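Local coordinates for leucyl aminopeptidase (Trypanosoma brucei brucei, PDB 5NTD), which removes N-terminal residues, leucine in particular, from peptides as a metal-dependent M17 leucyl aminopeptidase that is inhibited by bestatin, at the interface of chains A and B and the interface of chains A and C. Sequence-based numbering; all coordinates share one arbitrary frame. Chains: chain A/B/C, leucyl aminopeptidase.

Contact 1: the interface of chains A and B. Residues chain A 110-112, 114-115, 119, 121, 413-414; chain B 443-448.
The ring of B:Tyr448 presents one face to A:His413, whose ND1 lies toward the rim, 3.6 Å from B:Tyr448 CD2, while the A:His414 imidazole, through CE1, meets the CD2-CE2 edge of the ring. One face of A:His414 is capped by B:Leu443, whose methyl CD1 sits over the ring centre, 3.7 Å from the centroid, in a CH-pi contact; at the ring's edge NE2 bonds to the carbonyl of A:Asn114, which fixes its rotation. The guanidinium of A:Arg119 carries the methylene CG of B:Glu447 on one face, offset toward the rim. Its edges are taken up within chain A: NE and NH1 grip the two carboxylate oxygens of A:Asp121 side-on, through their syn lone pairs, and NH2 reaches A:Lys110 O. These bonds fix its orientation, nearly perpendicular to the B:Tyr448 ring.

In this patch of the intersubunit surface, helix 446-449 of chain B and the residues leading into it pack against two loop segments of chain A and the start of helix 120-131. The B:Glu447 carboxylate is its main polar anchor. CG stands in the crowded position between backbone N and carbonyl carbon (chi1 60°), and a further bend at chi2 turns OE2 toward chain A. B:Glu447 OE2 takes A:Ser112 N (2.9 Å) on its syn lone pair and A:Asn115 ND2 (2.8 Å) on its anti lone pair, both almost straight. Amide and carboxylate are nearly coplanar, 21° apart. The nearby positive charge of A:Arg119 would favour an ionised glutamate. Alongside, A:Ser112 OG donates in plane to a lone pair of B:Tyr444 O at 2.7 Å. A:Asn114 OD1, 2.9 Å from the same B:Tyr444 O, clashes as modelled; a flipped amide, placing nitrogen there, would probably relieve this. At the far end the B:Tyr448 phenol points tip to tip at A:Asp121, and a water joins its OH, 3.2 Å away, to A:Asn115 OD1 and A:Asp121 OD1.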
ATOM      1  N   LYS A 110      10.253 -41.510   2.020  1.00 30.99           N
ATOM      2  CA  LYS A 110       9.967 -40.546   3.104  1.00 32.06           C
ATOM      3  C   LYS A 110       8.500 -40.132   3.000  1.00 32.67           C
ATOM      4  O   LYS A 110       8.008 -39.729   1.934  1.00 35.86           O
ATOM      5  CB  LYS A 110      10.873 -39.294   3.060  1.00 31.32           C
ATOM      6  N   ALA A 111       7.811 -40.241   4.107  1.00 32.11           N
ATOM      7  CA  ALA A 111       6.415 -39.816   4.221  1.00 31.97           C
ATOM      8  C   ALA A 111       6.070 -39.638   5.686  1.00 30.78           C
ATOM      9  O   ALA A 111       6.112 -40.565   6.430  1.00 32.23           O
ATOM     10  CB  ALA A 111       5.487 -40.843   3.596  1.00 31.81           C
ATOM     11  N   SER A 112       5.730 -38.432   6.075  1.00 31.61           N
ATOM     12  CA  SER A 112       5.407 -38.077   7.464  1.00 29.53           C
ATOM     13  C   SER A 112       4.073 -38.740   7.818  1.00 27.78           C
ATOM     14  O   SER A 112       3.298 -39.119   6.948  1.00 28.78           O
ATOM     15  CB  SER A 112       5.323 -36.538   7.645  1.00 31.34           C
ATOM     16  OG  SER A 112       3.975 -35.970   7.400  1.00 33.05           O
ATOM     17  N   ASN A 114       1.356 -37.434   8.520  1.00 25.41           N
ATOM     18  CA  ASN A 114       0.240 -36.714   7.916  1.00 25.92           C
ATOM     19  C   ASN A 114       0.127 -36.866   6.393  1.00 27.10           C
ATOM     20  O   ASN A 114      -0.691 -36.201   5.759  1.00 28.04           O
ATOM     21  CB  ASN A 114       0.286 -35.235   8.288  1.00 25.37           C
ATOM     22  CG  ASN A 114       0.274 -35.037   9.769  1.00 24.26           C
ATOM     23  OD1 ASN A 114       1.232 -34.541  10.350  1.00 25.04           O
ATOM     24  ND2 ASN A 114      -0.787 -35.479  10.394  1.00 23.29           N
ATOM     25  N   ASN A 115       0.919 -37.762   5.839  1.00 27.16           N
ATOM     26  CA  ASN A 115       0.994 -37.939   4.410  1.00 27.83           C
ATOM     27  C   ASN A 115       0.616 -39.336   3.989  1.00 28.64           C
ATOM     28  O   ASN A 115       0.431 -40.230   4.809  1.00 29.02           O
ATOM     29  CB  ASN A 115       2.390 -37.593   3.903  1.00 28.69           C
ATOM     30  CG  ASN A 115       2.395 -37.068   2.455  1.00 28.83           C
ATOM     31  OD1 ASN A 115       1.397 -37.131   1.751  1.00 27.47           O
ATOM     32  ND2 ASN A 115       3.539 -36.589   2.022  1.00 29.33           N
ATOM     33  N   ARG A 119       3.169 -41.713  -1.559  1.00 32.09           N
ATOM     34  CA  ARG A 119       3.634 -40.434  -2.142  1.00 31.29           C
ATOM     35  C   ARG A 119       3.148 -40.252  -3.579  1.00 30.08           C
ATOM     36  O   ARG A 119       3.931 -40.009  -4.478  1.00 28.14           O
ATOM     37  CB  ARG A 119       5.160 -40.318  -2.064  1.00 31.73           C
ATOM     38  CG  ARG A 119       5.683 -40.269  -0.623  1.00 31.56           C
ATOM     39  CD  ARG A 119       5.280 -39.008   0.106  1.00 31.11           C
ATOM     40  NE  ARG A 119       5.631 -37.809  -0.673  1.00 30.93           N
ATOM     41  CZ  ARG A 119       6.806 -37.179  -0.644  1.00 29.12           C
ATOM     42  NH1 ARG A 119       6.992 -36.115  -1.405  1.00 26.92           N
ATOM     43  NH2 ARG A 119       7.794 -37.608   0.138  1.00 30.41           N
ATOM     44  N   ASP A 121       1.783 -37.751  -4.752  1.00 28.36           N
ATOM     45  CA  ASP A 121       2.200 -36.416  -5.182  1.00 29.77           C
ATOM     46  C   ASP A 121       3.407 -36.492  -6.154  1.00 29.77           C
ATOM     47  O   ASP A 121       3.436 -35.800  -7.169  1.00 31.71           O
ATOM     48  CB  ASP A 121       2.551 -35.488  -3.993  1.00 28.36           C
ATOM     49  CG  ASP A 121       3.678 -36.035  -3.128  1.00 28.61           C
ATOM     50  OD1 ASP A 121       3.542 -37.157  -2.589  1.00 28.42           O
ATOM     51  OD2 ASP A 121       4.695 -35.349  -2.993  1.00 28.05           O
ATOM     52  N   HIS A 413      -0.968 -28.667   0.025  1.00 28.60           N
ATOM     53  CA  HIS A 413      -1.316 -30.095  -0.219  1.00 29.25           C
ATOM     54  C   HIS A 413      -2.304 -30.693   0.746  1.00 28.10           C
ATOM     55  O   HIS A 413      -2.810 -31.780   0.515  1.00 26.61           O
ATOM     56  CB  HIS A 413      -0.082 -30.962  -0.237  1.00 31.46           C
ATOM     57  CG  HIS A 413       0.989 -30.424  -1.126  1.00 34.86           C
ATOM     58  ND1 HIS A 413       1.910 -29.494  -0.695  1.00 36.98           N
ATOM     59  CD2 HIS A 413       1.268 -30.655  -2.423  1.00 36.73           C
ATOM     60  CE1 HIS A 413       2.713 -29.180  -1.687  1.00 37.26           C
ATOM     61  NE2 HIS A 413       2.341 -29.864  -2.748  1.00 39.19           N
ATOM     62  N   HIS A 414      -2.582 -29.977   1.828  1.00 27.30           N
ATOM     63  CA  HIS A 414      -3.499 -30.468   2.876  1.00 26.67           C
ATOM     64  C   HIS A 414      -4.663 -29.550   3.067  1.00 25.37           C
ATOM     65  O   HIS A 414      -4.509 -28.422   3.483  1.00 25.63           O
ATOM     66  CB  HIS A 414      -2.794 -30.597   4.206  1.00 26.54           C
ATOM     67  CG  HIS A 414      -1.791 -31.693   4.256  1.00 25.94           C
ATOM     68  ND1 HIS A 414      -0.560 -31.589   3.663  1.00 25.89           N
ATOM     69  CD2 HIS A 414      -1.828 -32.908   4.845  1.00 25.95           C
ATOM     70  CE1 HIS A 414       0.119 -32.703   3.877  1.00 26.81           C
ATOM     71  NE2 HIS A 414      -0.635 -33.524   4.582  1.00 26.63           N
TER
ATOM     72  N   LEU B 443       0.507 -28.636  10.986  1.00 24.09           N
ATOM     73  CA  LEU B 443       0.952 -29.702  10.058  1.00 23.92           C
ATOM     74  C   LEU B 443       2.447 -30.029  10.222  1.00 23.21           C
ATOM     75  O   LEU B 443       3.268 -29.155  10.164  1.00 21.83           O
ATOM     76  CB  LEU B 443       0.695 -29.298   8.605  1.00 23.67           C
ATOM     77  CG  LEU B 443       1.216 -30.248   7.510  1.00 23.05           C
ATOM     78  CD1 LEU B 443       0.415 -31.538   7.506  1.00 23.01           C
ATOM     79  CD2 LEU B 443       1.150 -29.573   6.145  1.00 22.56           C
ATOM     80  N   TYR B 444       2.721 -31.298  10.467  1.00 23.62           N
ATOM     81  CA  TYR B 444       4.062 -31.844  10.394  1.00 25.19           C
ATOM     82  C   TYR B 444       4.191 -32.633   9.106  1.00 25.44           C
ATOM     83  O   TYR B 444       3.644 -33.734   8.964  1.00 24.06           O
ATOM     84  CB  TYR B 444       4.402 -32.745  11.606  1.00 25.89           C
ATOM     85  CG  TYR B 444       5.832 -33.257  11.603  1.00 26.22           C
ATOM     86  CD1 TYR B 444       6.872 -32.450  12.053  1.00 26.42           C
ATOM     87  CD2 TYR B 444       6.146 -34.551  11.133  1.00 26.43           C
ATOM     88  CE1 TYR B 444       8.180 -32.885  12.022  1.00 26.38           C
ATOM     89  CE2 TYR B 444       7.453 -35.006  11.127  1.00 26.05           C
ATOM     90  CZ  TYR B 444       8.459 -34.170  11.570  1.00 26.57           C
ATOM     91  OH  TYR B 444       9.765 -34.565  11.554  1.00 28.27           O
ATOM     92  N   CYS B 445       4.976 -32.075   8.191  1.00 25.77           N
ATOM     93  CA  CYS B 445       5.188 -32.696   6.862  1.00 25.78           C
ATOM     94  C   CYS B 445       6.463 -32.178   6.217  1.00 26.22           C
ATOM     95  O   CYS B 445       6.420 -31.480   5.212  1.00 25.08           O
ATOM     96  CB  CYS B 445       3.984 -32.461   5.969  1.00 25.49           C
ATOM     97  SG  CYS B 445       3.959 -33.589   4.549  1.00 26.55           S
ATOM     98  N   PRO B 446       7.629 -32.552   6.779  1.00 26.51           N
ATOM     99  CA  PRO B 446       8.937 -32.043   6.328  1.00 26.72           C
ATOM    100  C   PRO B 446       9.191 -32.190   4.845  1.00 25.53           C
ATOM    101  O   PRO B 446       9.820 -31.341   4.248  1.00 26.63           O
ATOM    102  CB  PRO B 446       9.954 -32.916   7.087  1.00 26.67           C
ATOM    103  CG  PRO B 446       9.221 -33.515   8.205  1.00 26.90           C
ATOM    104  CD  PRO B 446       7.766 -33.547   7.849  1.00 26.66           C
ATOM    105  N   GLU B 447       8.718 -33.270   4.269  1.00 25.05           N
ATOM    106  CA  GLU B 447       8.903 -33.480   2.823  1.00 25.77           C
ATOM    107  C   GLU B 447       8.280 -32.323   2.006  1.00 26.16           C
ATOM    108  O   GLU B 447       8.706 -32.070   0.891  1.00 26.13           O
ATOM    109  CB  GLU B 447       8.400 -34.855   2.336  1.00 26.14           C
ATOM    110  CG  GLU B 447       6.915 -35.129   2.557  1.00 28.32           C
ATOM    111  CD  GLU B 447       6.578 -35.808   3.898  1.00 27.92           C
ATOM    112  OE1 GLU B 447       7.262 -35.539   4.892  1.00 25.92           O
ATOM    113  OE2 GLU B 447       5.574 -36.562   3.917  1.00 26.85           O
ATOM    114  N   TYR B 448       7.247 -31.672   2.544  1.00 24.71           N
ATOM    115  CA  TYR B 448       6.605 -30.533   1.839  1.00 24.06           C
ATOM    116  C   TYR B 448       7.143 -29.176   2.256  1.00 24.48           C
ATOM    117  O   TYR B 448       7.024 -28.221   1.529  1.00 24.13           O
ATOM    118  CB  TYR B 448       5.099 -30.552   1.993  1.00 23.29           C
ATOM    119  CG  TYR B 448       4.363 -31.698   1.328  1.00 22.88           C
ATOM    120  CD1 TYR B 448       4.969 -32.509   0.391  1.00 23.61           C
ATOM    121  CD2 TYR B 448       3.049 -31.960   1.637  1.00 22.65           C
ATOM    122  CE1 TYR B 448       4.275 -33.547  -0.234  1.00 23.14           C
ATOM    123  CE2 TYR B 448       2.370 -32.998   1.036  1.00 22.69           C
ATOM    124  CZ  TYR B 448       2.986 -33.785   0.093  1.00 22.32           C
ATOM    125  OH  TYR B 448       2.303 -34.820  -0.516  1.00 22.03           O
TER
HETATM  126  O   HOH W   1       1.425 -37.846  -0.926  1.00 31.60           O

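Contact 2: the interface of chains A and C. Residues chain A 70, 73, 77, 84-86, 101; chain C 45, 85, 87, 97, 99, 101, 133, 135.
Two N-terminal domains of the M17 aminopeptidase family meet here about a two-fold axis, and the arginine of strand 99-107 crosses it in both directions. The guanidinium of C:Arg101 grips the backbone oxygen of A:Gly85 end-on, NH1 at 3.0 Å and NH2 at 2.9 Å from A:Gly85 O, with the acceptor close to the guanidinium plane; A:Arg101 holds C:Gly85 O in the same way. C:Arg101 also lies over one face of the A:Tyr84 ring, the planes 22° apart, with NH2 3.9 Å from the ring centroid as a cation-pi contact. The phenol OH of A:Tyr84 sits over C:Arg101 NE, 2.9 Å away, as part of this face-on stack.

Beside this pair, C:Leu87 points CD1 between A:Glu73 CG and A:Val86 CG1, at 3.6 Å from the former, while the carboxylate end of A:Glu73 meets the C:Phe99 ring tip to tip. A:Arg77 is sandwiched between C:Leu87 CD2 on one guanidinium face and C:Lys135 CD on the other.

Further out, A:Arg77 CB covers the opposite face of the A:Tyr84 ring and steadies it. In C:Arg101, CG anti to the backbone N (chi1 -175°) and a bend at chi2 (65°) lay the guanidinium over A:Tyr84 with NH1 and NH2 directed at A:Gly85 O. A water bonded to A:Arg77 NH1, 2.9 Å away, also binds C:Ser97 OG and C:Phe99 N, and C:Lys135 NZ donates to that serine hydroxyl at 2.8 Å.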
ATOM      1  N   ALA A  70      20.541 -50.761 -20.287  1.00 33.65           N
ATOM      2  CA  ALA A  70      20.386 -49.291 -20.308  1.00 32.86           C
ATOM      3  C   ALA A  70      19.376 -48.817 -19.237  1.00 32.99           C
ATOM      4  O   ALA A  70      19.616 -47.860 -18.491  1.00 31.76           O
ATOM      5  CB  ALA A  70      19.942 -48.813 -21.670  1.00 32.53           C
ATOM      6  N   GLU A  73      20.875 -49.034 -15.971  1.00 33.07           N
ATOM      7  CA  GLU A  73      21.727 -47.842 -15.764  1.00 34.07           C
ATOM      8  C   GLU A  73      20.875 -46.587 -15.422  1.00 33.04           C
ATOM      9  O   GLU A  73      21.262 -45.779 -14.586  1.00 32.60           O
ATOM     10  CB  GLU A  73      22.607 -47.565 -16.970  1.00 34.07           C
ATOM     11  CG  GLU A  73      23.653 -46.466 -16.771  1.00 34.45           C
ATOM     12  CD  GLU A  73      24.675 -46.751 -15.688  1.00 35.27           C
ATOM     13  OE1 GLU A  73      24.750 -47.900 -15.259  1.00 37.29           O
ATOM     14  OE2 GLU A  73      25.405 -45.819 -15.246  1.00 36.44           O
ATOM     15  N   ARG A  77      21.229 -44.047 -12.263  1.00 36.33           N
ATOM     16  CA  ARG A  77      21.498 -42.607 -12.509  1.00 39.58           C
ATOM     17  C   ARG A  77      20.371 -41.636 -12.101  1.00 37.46           C
ATOM     18  O   ARG A  77      20.605 -40.472 -11.831  1.00 36.60           O
ATOM     19  CB  ARG A  77      21.879 -42.383 -13.976  1.00 41.26           C
ATOM     20  CG  ARG A  77      23.293 -42.830 -14.294  1.00 44.62           C
ATOM     21  CD  ARG A  77      23.556 -42.717 -15.791  1.00 49.65           C
ATOM     22  NE  ARG A  77      24.815 -42.115 -16.255  1.00 55.80           N
ATOM     23  CZ  ARG A  77      25.941 -42.753 -16.539  1.00 61.95           C
ATOM     24  NH1 ARG A  77      26.055 -44.065 -16.348  1.00 69.87           N
ATOM     25  NH2 ARG A  77      26.981 -42.061 -16.991  1.00 62.85           N
ATOM     26  N   TYR A  84      14.725 -40.098 -15.509  1.00 28.92           N
ATOM     27  CA  TYR A  84      15.915 -40.429 -16.346  1.00 29.37           C
ATOM     28  C   TYR A  84      15.488 -41.334 -17.483  1.00 29.62           C
ATOM     29  O   TYR A  84      14.866 -42.368 -17.256  1.00 29.90           O
ATOM     30  CB  TYR A  84      17.017 -41.116 -15.549  1.00 28.97           C
ATOM     31  CG  TYR A  84      18.382 -40.997 -16.154  1.00 29.71           C
ATOM     32  CD1 TYR A  84      18.837 -41.910 -17.102  1.00 29.94           C
ATOM     33  CD2 TYR A  84      19.214 -39.932 -15.816  1.00 30.30           C
ATOM     34  CE1 TYR A  84      20.075 -41.764 -17.699  1.00 30.87           C
ATOM     35  CE2 TYR A  84      20.464 -39.783 -16.384  1.00 30.91           C
ATOM     36  CZ  TYR A  84      20.889 -40.688 -17.333  1.00 32.07           C
ATOM     37  OH  TYR A  84      22.135 -40.526 -17.903  1.00 34.58           O
ATOM     38  N   GLY A  85      15.788 -40.902 -18.697  1.00 29.38           N
ATOM     39  CA  GLY A  85      15.305 -41.557 -19.916  1.00 29.56           C
ATOM     40  C   GLY A  85      16.437 -42.221 -20.698  1.00 29.79           C
ATOM     41  O   GLY A  85      17.556 -41.692 -20.785  1.00 28.55           O
ATOM     42  N   VAL A  86      16.126 -43.394 -21.234  1.00 29.76           N
ATOM     43  CA  VAL A  86      17.066 -44.151 -22.080  1.00 31.49           C
ATOM     44  C   VAL A  86      16.368 -44.779 -23.269  1.00 32.74           C
ATOM     45  O   VAL A  86      15.192 -45.137 -23.202  1.00 32.26           O
ATOM     46  CB  VAL A  86      17.795 -45.285 -21.362  1.00 31.58           C
ATOM     47  CG1 VAL A  86      18.753 -44.730 -20.324  1.00 30.91           C
ATOM     48  CG2 VAL A  86      16.796 -46.267 -20.752  1.00 32.41           C
ATOM     49  N   ARG A 101      11.621 -45.205 -25.997  1.00 35.33           N
ATOM     50  CA  ARG A 101      12.183 -44.400 -24.909  1.00 34.81           C
ATOM     51  C   ARG A 101      11.569 -44.930 -23.644  1.00 32.15           C
ATOM     52  O   ARG A 101      10.360 -44.996 -23.514  1.00 31.65           O
ATOM     53  CB  ARG A 101      11.882 -42.894 -25.082  1.00 33.01           C
ATOM     54  CG  ARG A 101      12.527 -41.985 -24.034  1.00 32.28           C
ATOM     55  CD  ARG A 101      14.043 -41.981 -24.125  1.00 31.49           C
ATOM     56  NE  ARG A 101      14.638 -40.780 -23.535  1.00 33.40           N
ATOM     57  CZ  ARG A 101      15.932 -40.474 -23.529  1.00 32.95           C
ATOM     58  NH1 ARG A 101      16.832 -41.285 -24.045  1.00 33.20           N
ATOM     59  NH2 ARG A 101      16.328 -39.339 -22.991  1.00 33.83           N
TER
ATOM     60  N   GLY C  45      32.639 -39.438 -18.309  1.00 33.03           N
ATOM     61  CA  GLY C  45      31.349 -40.090 -18.653  1.00 31.20           C
ATOM     62  C   GLY C  45      30.212 -39.213 -19.139  1.00 32.05           C
ATOM     63  O   GLY C  45      29.088 -39.685 -19.384  1.00 30.88           O
ATOM     64  N   GLY C  85      19.219 -36.510 -23.902  1.00 31.39           N
ATOM     65  CA  GLY C  85      20.362 -37.334 -23.480  1.00 31.28           C
ATOM     66  C   GLY C  85      20.178 -38.806 -23.852  1.00 31.56           C
ATOM     67  O   GLY C  85      19.077 -39.377 -23.776  1.00 29.15           O
ATOM     68  N   LEU C  87      22.462 -42.733 -23.631  1.00 33.08           N
ATOM     69  CA  LEU C  87      23.629 -43.527 -23.167  1.00 33.72           C
ATOM     70  C   LEU C  87      24.311 -44.180 -24.338  1.00 33.18           C
ATOM     71  O   LEU C  87      23.663 -44.659 -25.259  1.00 32.44           O
ATOM     72  CB  LEU C  87      23.212 -44.621 -22.168  1.00 33.87           C
ATOM     73  CG  LEU C  87      22.777 -44.149 -20.784  1.00 34.16           C
ATOM     74  CD1 LEU C  87      22.379 -45.384 -20.004  1.00 36.10           C
ATOM     75  CD2 LEU C  87      23.863 -43.389 -20.036  1.00 33.81           C
ATOM     76  N   SER C  97      33.979 -45.188 -17.316  1.00 48.15           N
ATOM     77  CA  SER C  97      32.557 -45.275 -17.029  1.00 45.96           C
ATOM     78  C   SER C  97      31.962 -46.258 -18.029  1.00 44.82           C
ATOM     79  O   SER C  97      32.322 -46.251 -19.211  1.00 44.80           O
ATOM     80  CB  SER C  97      31.948 -43.875 -17.175  1.00 48.21           C
ATOM     81  OG  SER C  97      30.592 -43.810 -16.773  1.00 50.19           O
ATOM     82  N   PHE C  99      29.025 -46.581 -19.174  1.00 40.47           N
ATOM     83  CA  PHE C  99      28.275 -45.799 -20.146  1.00 36.73           C
ATOM     84  C   PHE C  99      28.749 -44.364 -20.156  1.00 37.08           C
ATOM     85  O   PHE C  99      29.180 -43.822 -19.134  1.00 36.85           O
ATOM     86  CB  PHE C  99      26.842 -45.804 -19.801  1.00 36.35           C
ATOM     87  CG  PHE C  99      26.248 -47.140 -19.782  1.00 35.38           C
ATOM     88  CD1 PHE C  99      26.315 -47.924 -18.637  1.00 37.18           C
ATOM     89  CD2 PHE C  99      25.522 -47.595 -20.867  1.00 37.93           C
ATOM     90  CE1 PHE C  99      25.682 -49.163 -18.589  1.00 37.85           C
ATOM     91  CE2 PHE C  99      24.880 -48.842 -20.838  1.00 38.81           C
ATOM     92  CZ  PHE C  99      24.965 -49.621 -19.693  1.00 38.56           C
ATOM     93  N   ARG C 101      27.202 -40.696 -21.140  1.00 30.05           N
ATOM     94  CA  ARG C 101      25.945 -39.985 -21.415  1.00 29.18           C
ATOM     95  C   ARG C 101      26.294 -38.874 -22.384  1.00 28.42           C
ATOM     96  O   ARG C 101      27.201 -38.093 -22.125  1.00 29.15           O
ATOM     97  CB  ARG C 101      25.322 -39.411 -20.146  1.00 27.44           C
ATOM     98  CG  ARG C 101      23.968 -38.756 -20.342  1.00 27.66           C
ATOM     99  CD  ARG C 101      22.881 -39.733 -20.773  1.00 28.23           C
ATOM    100  NE  ARG C 101      21.540 -39.265 -20.459  1.00 29.60           N
ATOM    101  CZ  ARG C 101      20.410 -39.944 -20.682  1.00 31.42           C
ATOM    102  NH1 ARG C 101      20.419 -41.128 -21.261  1.00 31.41           N
ATOM    103  NH2 ARG C 101      19.248 -39.419 -20.323  1.00 33.26           N
ATOM    104  N   GLU C 133      23.438 -33.424 -15.386  1.00 46.34           N
ATOM    105  CA  GLU C 133      23.594 -34.898 -15.498  1.00 46.76           C
ATOM    106  C   GLU C 133      24.971 -35.408 -15.039  1.00 46.02           C
ATOM    107  O   GLU C 133      25.238 -36.594 -15.061  1.00 44.14           O
ATOM    108  CB  GLU C 133      23.290 -35.435 -16.896  1.00 51.99           C
ATOM    109  CG  GLU C 133      21.804 -35.440 -17.318  1.00 61.43           C
ATOM    110  CD  GLU C 133      21.499 -36.132 -18.655  1.00 73.14           C
ATOM    111  OE1 GLU C 133      22.276 -36.019 -19.646  1.00 96.79           O
ATOM    112  OE2 GLU C 133      20.429 -36.804 -18.733  1.00 72.66           O
ATOM    113  N   LYS C 135      27.559 -36.987 -12.898  1.00 49.83           N
ATOM    114  CA  LYS C 135      27.392 -38.064 -11.863  1.00 53.43           C
ATOM    115  C   LYS C 135      28.406 -37.913 -10.699  1.00 53.85           C
ATOM    116  O   LYS C 135      28.036 -38.057  -9.554  1.00 56.87           O
ATOM    117  CB  LYS C 135      27.312 -39.489 -12.438  1.00 53.73           C
ATOM    118  CG  LYS C 135      28.569 -39.933 -13.122  1.00 58.79           C
ATOM    119  CD  LYS C 135      28.356 -41.273 -13.869  1.00 61.52           C
ATOM    120  CE  LYS C 135      29.497 -42.244 -13.645  1.00 63.97           C
ATOM    121  NZ  LYS C 135      29.301 -43.563 -14.294  1.00 67.69           N
TER
HETATM  122  O   HOH W   2      28.533 -45.622 -16.318  1.00 47.91           O

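The centres of the C-alpha atoms of contact 1 and contact 2 lie about 30 Å apart, and they have no residue in common. Chain A takes part in both, so one subunit is tied to two different neighbours. Strand 99-107, which carries the arginine of contact 2, ends shortly before the loop that supplies much of the chain A side of contact 1. Contact 2 joins N-terminal domains, whereas contact 1 sets that region of chain A, together with a catalytic-domain segment, against the catalytic domain of chain B. Using both, each two-fold, would help build the six-subunit deposited assembly, consistent with the hexamers typical of M17 enzymes.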